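Local coordinates for protein PT26-6P (Thermococcus sp., PDB 2WB7) that is of unknown function but is encoded by an extrachromosomal mobile element and combines two immunoglobulin-like domains with a helical domain, at residues Ile71-Pro76 and Leu122-Val127; Tyr255-Ala260 and Ala377-Ser382; Asn460-Ala465 and Asn479-His484. All coordinates share one frame; numbering follows the deposited sequence.

Interaction 1 (Ile71-Pro76 and Leu122-Val127)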
loop_
_atom_site.group_PDB
_atom_site.type_symbol
_atom_site.label_atom_id
_atom_site.label_comp_id
_atom_site.label_asym_id
_atom_site.label_seq_id
_atom_site.Cartn_x
_atom_site.Cartn_y
_atom_site.Cartn_z
ATOM N N ILE A 71 -25.759 11.228 -1.037
ATOM C CA ILE A 71 -27.120 11.083 -0.529
ATOM C C ILE A 71 -28.121 11.607 -1.559
ATOM O O ILE A 71 -28.062 12.762 -1.965
ATOM C CB ILE A 71 -27.308 11.874 0.763
ATOM C CG1 ILE A 71 -26.216 11.506 1.770
ATOM C CG2 ILE A 71 -28.695 11.626 1.330
ATOM C CD1 ILE A 71 -25.951 12.607 2.812
ATOM N N ARG A 72 -29.042 10.753 -1.978
ATOM C CA ARG A 72 -30.029 11.163 -2.953
ATOM C C ARG A 72 -31.444 11.241 -2.364
ATOM O O ARG A 72 -31.988 10.239 -1.887
ATOM C CB ARG A 72 -29.993 10.220 -4.142
ATOM C CG ARG A 72 -31.036 10.500 -5.175
ATOM C CD ARG A 72 -31.141 9.315 -6.088
ATOM N NE ARG A 72 -31.444 9.718 -7.452
ATOM C CZ ARG A 72 -30.534 10.163 -8.313
ATOM N NH1 ARG A 72 -29.257 10.259 -7.938
ATOM N NH2 ARG A 72 -30.906 10.508 -9.547
ATOM N N LEU A 73 -32.033 12.432 -2.414
ATOM C CA LEU A 73 -33.376 12.668 -1.896
ATOM C C LEU A 73 -34.402 12.797 -3.028
ATOM O O LEU A 73 -34.291 13.693 -3.857
ATOM C CB LEU A 73 -33.381 13.958 -1.081
ATOM C CG LEU A 73 -32.292 14.133 -0.021
ATOM C CD1 LEU A 73 -32.529 15.409 0.767
ATOM C CD2 LEU A 73 -32.283 12.940 0.896
ATOM N N GLU A 74 -35.396 11.912 -3.065
ATOM C CA GLU A 74 -36.500 12.051 -4.020
ATOM C C GLU A 74 -37.727 12.688 -3.392
ATOM O O GLU A 74 -38.281 12.167 -2.430
ATOM C CB GLU A 74 -36.918 10.697 -4.587
ATOM C CG GLU A 74 -35.766 9.776 -4.910
ATOM C CD GLU A 74 -36.170 8.298 -4.822
ATOM O OE1 GLU A 74 -35.260 7.435 -4.693
ATOM O OE2 GLU A 74 -37.400 8.007 -4.849
ATOM N N ILE A 75 -38.153 13.817 -3.941
ATOM C CA ILE A 75 -39.470 14.344 -3.629
ATOM C C ILE A 75 -40.489 13.733 -4.599
ATOM O O ILE A 75 -40.492 14.065 -5.781
ATOM C CB ILE A 75 -39.506 15.873 -3.732
ATOM C CG1 ILE A 75 -38.174 16.487 -3.277
ATOM C CG2 ILE A 75 -40.676 16.428 -2.953
ATOM C CD1 ILE A 75 -37.796 16.191 -1.867
ATOM N N PRO A 76 -41.349 12.826 -4.101
ATOM C CA PRO A 76 -42.336 12.229 -4.996
ATOM C C PRO A 76 -43.385 13.255 -5.396
ATOM O O PRO A 76 -43.657 14.184 -4.637
ATOM C CB PRO A 76 -42.979 11.130 -4.148
ATOM C CG PRO A 76 -42.596 11.403 -2.729
ATOM C CD PRO A 76 -41.595 12.507 -2.685
ATOM N N LEU A 122 -32.841 15.429 -5.468
ATOM C CA LEU A 122 -31.748 16.211 -4.907
ATOM C C LEU A 122 -30.539 15.335 -4.586
ATOM O O LEU A 122 -30.675 14.286 -3.963
ATOM C CB LEU A 122 -32.219 16.924 -3.642
ATOM C CG LEU A 122 -33.435 17.820 -3.864
ATOM C CD1 LEU A 122 -33.736 18.658 -2.630
ATOM C CD2 LEU A 122 -33.191 18.700 -5.094
ATOM N N ASP A 123 -29.361 15.782 -5.011
ATOM C CA ASP A 123 -28.122 15.046 -4.791
ATOM C C ASP A 123 -27.224 15.794 -3.831
ATOM O O ASP A 123 -26.780 16.891 -4.123
ATOM C CB ASP A 123 -27.374 14.842 -6.113
ATOM C CG ASP A 123 -28.022 13.783 -7.006
ATOM O OD1 ASP A 123 -28.814 12.951 -6.491
ATOM O OD2 ASP A 123 -27.724 13.785 -8.228
ATOM N N LEU A 124 -26.954 15.193 -2.683
ATOM C CA LEU A 124 -25.996 15.743 -1.735
ATOM C C LEU A 124 -24.691 14.942 -1.729
ATOM O O LEU A 124 -24.703 13.703 -1.742
ATOM C CB LEU A 124 -26.600 15.752 -0.333
ATOM C CG LEU A 124 -27.782 16.684 -0.076
ATOM C CD1 LEU A 124 -28.393 16.331 1.270
ATOM C CD2 LEU A 124 -27.358 18.154 -0.110
ATOM N N VAL A 125 -23.565 15.645 -1.697
ATOM C CA VAL A 125 -22.276 14.958 -1.668
ATOM C C VAL A 125 -21.453 15.348 -0.451
ATOM O O VAL A 125 -21.320 16.533 -0.121
ATOM C CB VAL A 125 -21.467 15.179 -2.962
ATOM C CG1 VAL A 125 -20.136 14.519 -2.855
ATOM C CG2 VAL A 125 -22.226 14.598 -4.150
ATOM N N THR A 126 -20.917 14.339 0.224
ATOM C CA THR A 126 -20.057 14.573 1.367
ATOM C C THR A 126 -18.894 13.569 1.426
ATOM O O THR A 126 -18.787 12.658 0.604
ATOM C CB THR A 126 -20.865 14.588 2.689
ATOM O OG1 THR A 126 -20.091 15.228 3.710
ATOM C CG2 THR A 126 -21.207 13.187 3.129
ATOM N N VAL A 127 -17.999 13.765 2.385
ATOM C CA VAL A 127 -16.867 12.878 2.567
ATOM C C VAL A 127 -16.963 12.304 3.956
ATOM O O VAL A 127 -17.258 13.025 4.897
ATOM C CB VAL A 127 -15.551 13.645 2.467
ATOM C CG1 VAL A 127 -14.376 12.679 2.484
ATOM C CG2 VAL A 127 -15.535 14.509 1.210
#
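Strand segments 71-75 and 122-127 run antiparallel, their axes 4.7 Å apart at closest approach, tied by four backbone hydrogen bonds. Ile71 and Leu124 form a hydrogen-bonded pair, bonded in both directions, and Leu73 and Leu122 repeat the exchange two residues on. Each donor lies in the plane of the accepting carbonyl, and Leu124 N to Ile71 O is nearly straight at 173°. Between these rungs Arg72 CA makes a CA-H...O contact with Leu122 O.

Ile71, Leu73, Leu122 and Leu124 share the apolar face, where the pairs meet through their CB atoms and the Leu73 CD1 and Leu124 CD1 methyls come within 4.3 Å. On the other, the non-hydrogen-bonded pair Arg72 and Asp123 lie alongside each other: Arg72 CG is anti to the backbone N, the chain bends at chi3, and the guanidinium and carboxylate planes are 50° apart. Asp123 OD1, 3.1 Å from Arg72 NH1, sits well out of the guanidinium plane, so the salt bridge rests on charge alone.

The apolar face packs on Trp107 of strand 104-108 and Ala92 and Ile87 of strand 85-96, in the manner of a beta sandwich, while strand 52-62 pairs with the other edge of strand 66-75.

Interaction 2 (Tyr255-Ala260 and Ala377-Ser382)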
loop_
_atom_site.group_PDB
_atom_site.type_symbol
_atom_site.label_atom_id
_atom_site.label_comp_id
_atom_site.label_asym_id
_atom_site.label_seq_id
_atom_site.Cartn_x
_atom_site.Cartn_y
_atom_site.Cartn_z
ATOM N N TYR A 255 10.067 -0.800 -5.991
ATOM C CA TYR A 255 9.894 -1.863 -5.006
ATOM C C TYR A 255 8.412 -2.106 -4.769
ATOM O O TYR A 255 7.601 -1.186 -4.875
ATOM C CB TYR A 255 10.625 -1.524 -3.690
ATOM C CG TYR A 255 12.031 -2.086 -3.612
ATOM C CD1 TYR A 255 13.122 -1.384 -4.116
ATOM C CD2 TYR A 255 12.264 -3.328 -3.040
ATOM C CE1 TYR A 255 14.395 -1.910 -4.048
ATOM C CE2 TYR A 255 13.522 -3.858 -2.966
ATOM C CZ TYR A 255 14.579 -3.154 -3.464
ATOM O OH TYR A 255 15.831 -3.707 -3.378
ATOM N N GLN A 256 8.043 -3.342 -4.472
ATOM C CA GLN A 256 6.724 -3.552 -3.915
ATOM C C GLN A 256 6.736 -2.825 -2.562
ATOM O O GLN A 256 7.780 -2.759 -1.890
ATOM C CB GLN A 256 6.419 -5.043 -3.733
ATOM C CG GLN A 256 6.422 -5.888 -5.001
ATOM C CD GLN A 256 5.338 -5.495 -5.978
ATOM O OE1 GLN A 256 4.277 -4.990 -5.596
ATOM N NE2 GLN A 256 5.595 -5.727 -7.259
ATOM N N ASN A 257 5.595 -2.259 -2.170
ATOM C CA ASN A 257 5.446 -1.663 -0.846
ATOM C C ASN A 257 4.349 -2.394 -0.091
ATOM O O ASN A 257 3.378 -2.832 -0.684
ATOM C CB ASN A 257 5.035 -0.190 -0.944
ATOM C CG ASN A 257 6.185 0.731 -1.257
ATOM O OD1 ASN A 257 6.381 1.119 -2.401
ATOM N ND2 ASN A 257 6.941 1.103 -0.246
ATOM N N LYS A 258 4.493 -2.495 1.223
ATOM C CA LYS A 258 3.409 -2.925 2.080
ATOM C C LYS A 258 2.701 -1.655 2.572
ATOM O O LYS A 258 3.349 -0.729 3.043
ATOM C CB LYS A 258 3.987 -3.694 3.258
ATOM C CG LYS A 258 3.063 -4.735 3.862
ATOM C CD LYS A 258 3.420 -5.005 5.321
ATOM C CE LYS A 258 4.914 -4.767 5.625
ATOM N NZ LYS A 258 5.246 -4.912 7.104
ATOM N N TYR A 259 1.379 -1.596 2.447
ATOM C CA TYR A 259 0.639 -0.374 2.775
ATOM C C TYR A 259 -0.295 -0.553 3.957
ATOM O O TYR A 259 -0.851 -1.627 4.134
ATOM C CB TYR A 259 -0.223 0.065 1.596
ATOM C CG TYR A 259 0.521 0.462 0.351
ATOM C CD1 TYR A 259 0.633 -0.420 -0.716
ATOM C CD2 TYR A 259 1.084 1.727 0.229
ATOM C CE1 TYR A 259 1.310 -0.057 -1.871
ATOM C CE2 TYR A 259 1.759 2.101 -0.907
ATOM C CZ TYR A 259 1.863 1.210 -1.962
ATOM O OH TYR A 259 2.535 1.566 -3.110
ATOM N N ALA A 260 -0.482 0.513 4.739
ATOM C CA ALA A 260 -1.554 0.589 5.722
ATOM C C ALA A 260 -2.086 2.022 5.741
ATOM O O ALA A 260 -1.327 2.962 5.504
ATOM C CB ALA A 260 -1.058 0.189 7.102
ATOM N N ALA A 377 3.820 3.143 4.232
ATOM C CA ALA A 377 4.215 2.307 3.115
ATOM C C ALA A 377 5.629 1.870 3.377
ATOM O O ALA A 377 6.517 2.703 3.593
ATOM C CB ALA A 377 4.135 3.075 1.800
ATOM N N GLU A 378 5.838 0.560 3.389
ATOM C CA GLU A 378 7.157 0.021 3.661
ATOM C C GLU A 378 7.700 -0.716 2.434
ATOM O O GLU A 378 7.148 -1.735 2.019
ATOM C CB GLU A 378 7.126 -0.880 4.895
ATOM C CG GLU A 378 8.371 -1.718 5.048
ATOM C CD GLU A 378 8.397 -2.551 6.324
ATOM O OE1 GLU A 378 7.445 -2.465 7.125
ATOM O OE2 GLU A 378 9.387 -3.289 6.524
ATOM N N PRO A 379 8.774 -0.179 1.835
ATOM C CA PRO A 379 9.415 -0.813 0.690
ATOM C C PRO A 379 9.894 -2.181 1.104
ATOM O O PRO A 379 10.553 -2.310 2.136
ATOM C CB PRO A 379 10.617 0.091 0.416
ATOM C CG PRO A 379 10.251 1.404 0.998
ATOM C CD PRO A 379 9.421 1.089 2.204
HETATM N N MSE A 380 9.547 -3.201 0.328
HETATM C CA MSE A 380 9.839 -4.573 0.714
HETATM C C MSE A 380 11.300 -4.903 0.434
HETATM O O MSE A 380 11.617 -5.773 -0.376
HETATM C CB MSE A 380 8.895 -5.510 -0.022
HETATM C CG MSE A 380 7.441 -5.318 0.383
HETATM SE SE MSE A 380 7.196 -5.901 2.193
HETATM C CE MSE A 380 6.988 -7.740 1.674
ATOM N N ILE A 381 12.195 -4.164 1.080
ATOM C CA ILE A 381 13.614 -4.338 0.839
ATOM C C ILE A 381 14.143 -5.396 1.785
ATOM O O ILE A 381 13.419 -5.907 2.639
ATOM C CB ILE A 381 14.411 -3.019 1.026
ATOM C CG1 ILE A 381 14.176 -2.408 2.413
ATOM C CG2 ILE A 381 14.050 -2.015 -0.037
ATOM C CD1 ILE A 381 15.336 -2.616 3.420
ATOM N N SER A 382 15.403 -5.746 1.617
ATOM C CA SER A 382 16.074 -6.569 2.601
ATOM C C SER A 382 17.528 -6.129 2.659
ATOM O O SER A 382 18.156 -5.889 1.619
ATOM C CB SER A 382 16.000 -8.033 2.217
ATOM O OG SER A 382 16.862 -8.785 3.054
#
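Glu378 OE1 is held by two partners: Lys258 NZ, in a salt bridge whose hydrogen bond is weak at 3.3 Å, and the hydroxyl of Tyr152. The other carboxylate oxygen, OE2, is bonded to His354 ND1, so both carboxylate oxygens are held. This grip lies on the antiparallel sheet of the second immunoglobulin-like domain, where strand 253-261 pairs with strand 370-379.

Lys258 and Glu378 are a hydrogen-bonded pair, and their side chains run alongside each other in the same direction. Both have CG anti to the backbone N; the glutamate stays extended, whereas the lysine bends at chi3 and also makes a cation-pi contact with Trp156. Of the two backbone bonds between them, Glu378 N to Lys258 O lies in the carbonyl plane, but Lys258 N sits 34° above the plane of the Glu378 carbonyl. A third bond, Met380 N to Gln256 O, extends the pairing to Met380, the centre of an inverse gamma turn.

Ile381, the last residue of that turn, crosses Tyr255 at about a right angle and sets its CG2 methyl over one ring face, 3.6 Å from the centroid, in a CH-pi contact. An alanine in place of Tyr255 would remove this ring and its hydroxyl bond to Gly236 O, and would probably leave Ile381 and the end of the turn less firmly held. On the opposite face of the sheet from Glu378, the Ala377 CB methyl rests 3.7 Å from Tyr259 CD2.

Interaction 3 (Asn460-Ala465 and Asn479-His484)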
loop_
_atom_site.group_PDB
_atom_site.type_symbol
_atom_site.label_atom_id
_atom_site.label_comp_id
_atom_site.label_asym_id
_atom_site.label_seq_id
_atom_site.Cartn_x
_atom_site.Cartn_y
_atom_site.Cartn_z
ATOM N N ASN A 460 27.955 -29.496 -6.140
ATOM C CA ASN A 460 27.756 -30.536 -7.113
ATOM C C ASN A 460 27.918 -30.007 -8.514
ATOM O O ASN A 460 28.506 -30.666 -9.379
ATOM C CB ASN A 460 26.367 -31.142 -6.963
ATOM C CG ASN A 460 26.190 -32.370 -7.805
ATOM O OD1 ASN A 460 26.844 -33.384 -7.581
ATOM N ND2 ASN A 460 25.320 -32.284 -8.802
ATOM N N ASP A 461 27.377 -28.817 -8.757
ATOM C CA ASP A 461 27.509 -28.197 -10.074
ATOM C C ASP A 461 28.977 -27.922 -10.410
ATOM O O ASP A 461 29.406 -28.163 -11.537
ATOM C CB ASP A 461 26.651 -26.942 -10.174
ATOM C CG ASP A 461 25.174 -27.261 -10.240
ATOM O OD1 ASP A 461 24.818 -28.401 -10.580
ATOM O OD2 ASP A 461 24.347 -26.385 -9.958
ATOM N N LEU A 462 29.753 -27.460 -9.432
ATOM C CA LEU A 462 31.193 -27.297 -9.645
ATOM C C LEU A 462 31.874 -28.613 -10.050
ATOM O O LEU A 462 32.733 -28.623 -10.947
ATOM C CB LEU A 462 31.886 -26.659 -8.428
ATOM C CG LEU A 462 31.586 -25.154 -8.267
ATOM C CD1 LEU A 462 32.173 -24.586 -6.988
ATOM C CD2 LEU A 462 32.031 -24.300 -9.467
ATOM N N GLN A 463 31.477 -29.716 -9.408
ATOM C CA GLN A 463 32.026 -31.040 -9.722
ATOM C C GLN A 463 31.747 -31.375 -11.183
ATOM O O GLN A 463 32.630 -31.827 -11.909
ATOM C CB GLN A 463 31.399 -32.123 -8.853
ATOM C CG GLN A 463 31.649 -32.009 -7.344
ATOM C CD GLN A 463 32.945 -32.645 -6.897
ATOM O OE1 GLN A 463 33.794 -32.988 -7.717
ATOM N NE2 GLN A 463 33.103 -32.822 -5.585
ATOM N N LYS A 464 30.509 -31.178 -11.615
ATOM C CA LYS A 464 30.156 -31.510 -12.985
ATOM C C LYS A 464 30.771 -30.514 -13.967
ATOM O O LYS A 464 31.189 -30.875 -15.079
ATOM C CB LYS A 464 28.633 -31.583 -13.151
ATOM C CG LYS A 464 27.953 -32.524 -12.171
ATOM C CD LYS A 464 26.556 -32.911 -12.638
ATOM C CE LYS A 464 25.757 -33.577 -11.531
ATOM N NZ LYS A 464 26.465 -34.814 -11.100
ATOM N N ALA A 465 30.819 -29.253 -13.558
ATOM C CA ALA A 465 31.395 -28.213 -14.405
ATOM C C ALA A 465 32.766 -28.641 -14.880
ATOM O O ALA A 465 33.066 -28.578 -16.067
ATOM C CB ALA A 465 31.481 -26.903 -13.662
ATOM N N ASN A 479 26.959 -21.326 -14.003
ATOM C CA ASN A 479 25.859 -20.447 -13.702
ATOM C C ASN A 479 24.870 -21.026 -12.677
ATOM O O ASN A 479 24.445 -20.317 -11.757
ATOM C CB ASN A 479 25.154 -20.014 -14.973
ATOM C CG ASN A 479 24.298 -18.810 -14.746
ATOM O OD1 ASN A 479 23.079 -18.853 -14.931
ATOM N ND2 ASN A 479 24.913 -17.730 -14.284
ATOM N N ALA A 480 24.511 -22.300 -12.828
ATOM C CA ALA A 480 23.689 -22.965 -11.822
ATOM C C ALA A 480 24.398 -22.865 -10.491
ATOM O O ALA A 480 23.802 -22.507 -9.484
ATOM C CB ALA A 480 23.423 -24.434 -12.182
ATOM N N ALA A 481 25.680 -23.175 -10.486
ATOM C CA ALA A 481 26.441 -23.134 -9.256
ATOM C C ALA A 481 26.450 -21.729 -8.619
ATOM O O ALA A 481 26.364 -21.580 -7.399
ATOM C CB ALA A 481 27.859 -23.638 -9.502
ATOM N N LYS A 482 26.534 -20.701 -9.451
ATOM C CA LYS A 482 26.544 -19.334 -8.950
ATOM C C LYS A 482 25.232 -18.933 -8.251
ATOM O O LYS A 482 25.237 -18.393 -7.124
ATOM C CB LYS A 482 26.810 -18.384 -10.101
ATOM C CG LYS A 482 27.411 -17.077 -9.673
ATOM C CD LYS A 482 27.573 -16.185 -10.868
ATOM C CE LYS A 482 28.149 -14.844 -10.495
ATOM N NZ LYS A 482 27.939 -13.937 -11.670
ATOM N N LYS A 483 24.112 -19.200 -8.925
ATOM C CA LYS A 483 22.795 -18.882 -8.385
ATOM C C LYS A 483 22.467 -19.723 -7.165
ATOM O O LYS A 483 21.794 -19.244 -6.248
ATOM C CB LYS A 483 21.709 -19.089 -9.426
ATOM C CG LYS A 483 22.079 -18.645 -10.806
ATOM C CD LYS A 483 22.384 -17.179 -10.917
ATOM C CE LYS A 483 22.025 -16.707 -12.330
ATOM N NZ LYS A 483 23.107 -15.919 -12.977
ATOM N N HIS A 484 22.904 -20.982 -7.162
ATOM C CA HIS A 484 22.747 -21.810 -5.968
ATOM C C HIS A 484 23.475 -21.170 -4.793
ATOM O O HIS A 484 22.937 -21.131 -3.692
ATOM C CB HIS A 484 23.225 -23.263 -6.169
ATOM C CG HIS A 484 22.226 -24.150 -6.851
ATOM N ND1 HIS A 484 20.899 -24.214 -6.474
ATOM C CD2 HIS A 484 22.361 -25.020 -7.882
ATOM C CE1 HIS A 484 20.261 -25.074 -7.248
ATOM N NE2 HIS A 484 21.123 -25.567 -8.118
#
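The helices come close around Asp461, where small alanines face it. Its CB lies 3.6 Å from Ala481 CB, and the CA atoms of the same two residues are 5.2 Å apart. With CG anti to the carbonyl carbon (chi1 -72°), the carboxylate reaches on across the neighbouring helix, bringing OD2 against the Ala480 CB methyl and to the edge of the His484 ring. There OD2 lies in the ring plane, 3.2 Å from His484 CD2, a carbon; the carboxylate and ring planes are turned 34° apart.

No hydrogen bond crosses between the segments. The imidazole is instead gripped at both nitrogens, ND1 by Glu454 and NE2 by Glu524, which is consistent with a protonated, positively charged ring. Such a charge would help to tolerate Asp461 OD2 beside the like-charged Glu524, though this crowding may still raise the pKa of one of the acids.

The segments belong to consecutive helices, 442-465 and 471-499, that form an antiparallel helical hairpin within the helical domain; the axes of segments 460-465 and 479-484 approach to 8.5 Å, with 164° between their directions.

Packing loosens at Leu462, which meets Ala481 CB no closer than 4.2 Å, from its CG, and also packs on Met418, Ile419 and Leu422 of helix 408-438. Gln463, on the far side of segment 460-465, is exposed, and Lys464 is partly so.

In the fold
The three contacts follow one another along the chain, each in a different domain of an elongated molecule. Interactions 1 and 3 lie on opposite sides of its centre, with their own centres 69 Å apart; interaction 2 sits between them, about 17 Å from interaction 1 and 15 Å from interaction 3 at the nearest atoms. None touches another. Arg365 of the second immunoglobulin-like domain bonds to Val127 O, tying interaction 1 to the domain that holds interaction 2. Helix 503-523 bridges interactions 2 and 3: Ile508 meets Met380 and Asp509 bonds to Ser382, while Ala520 packs on His484. The function being unknown, none of the contacts can be tied to an active site.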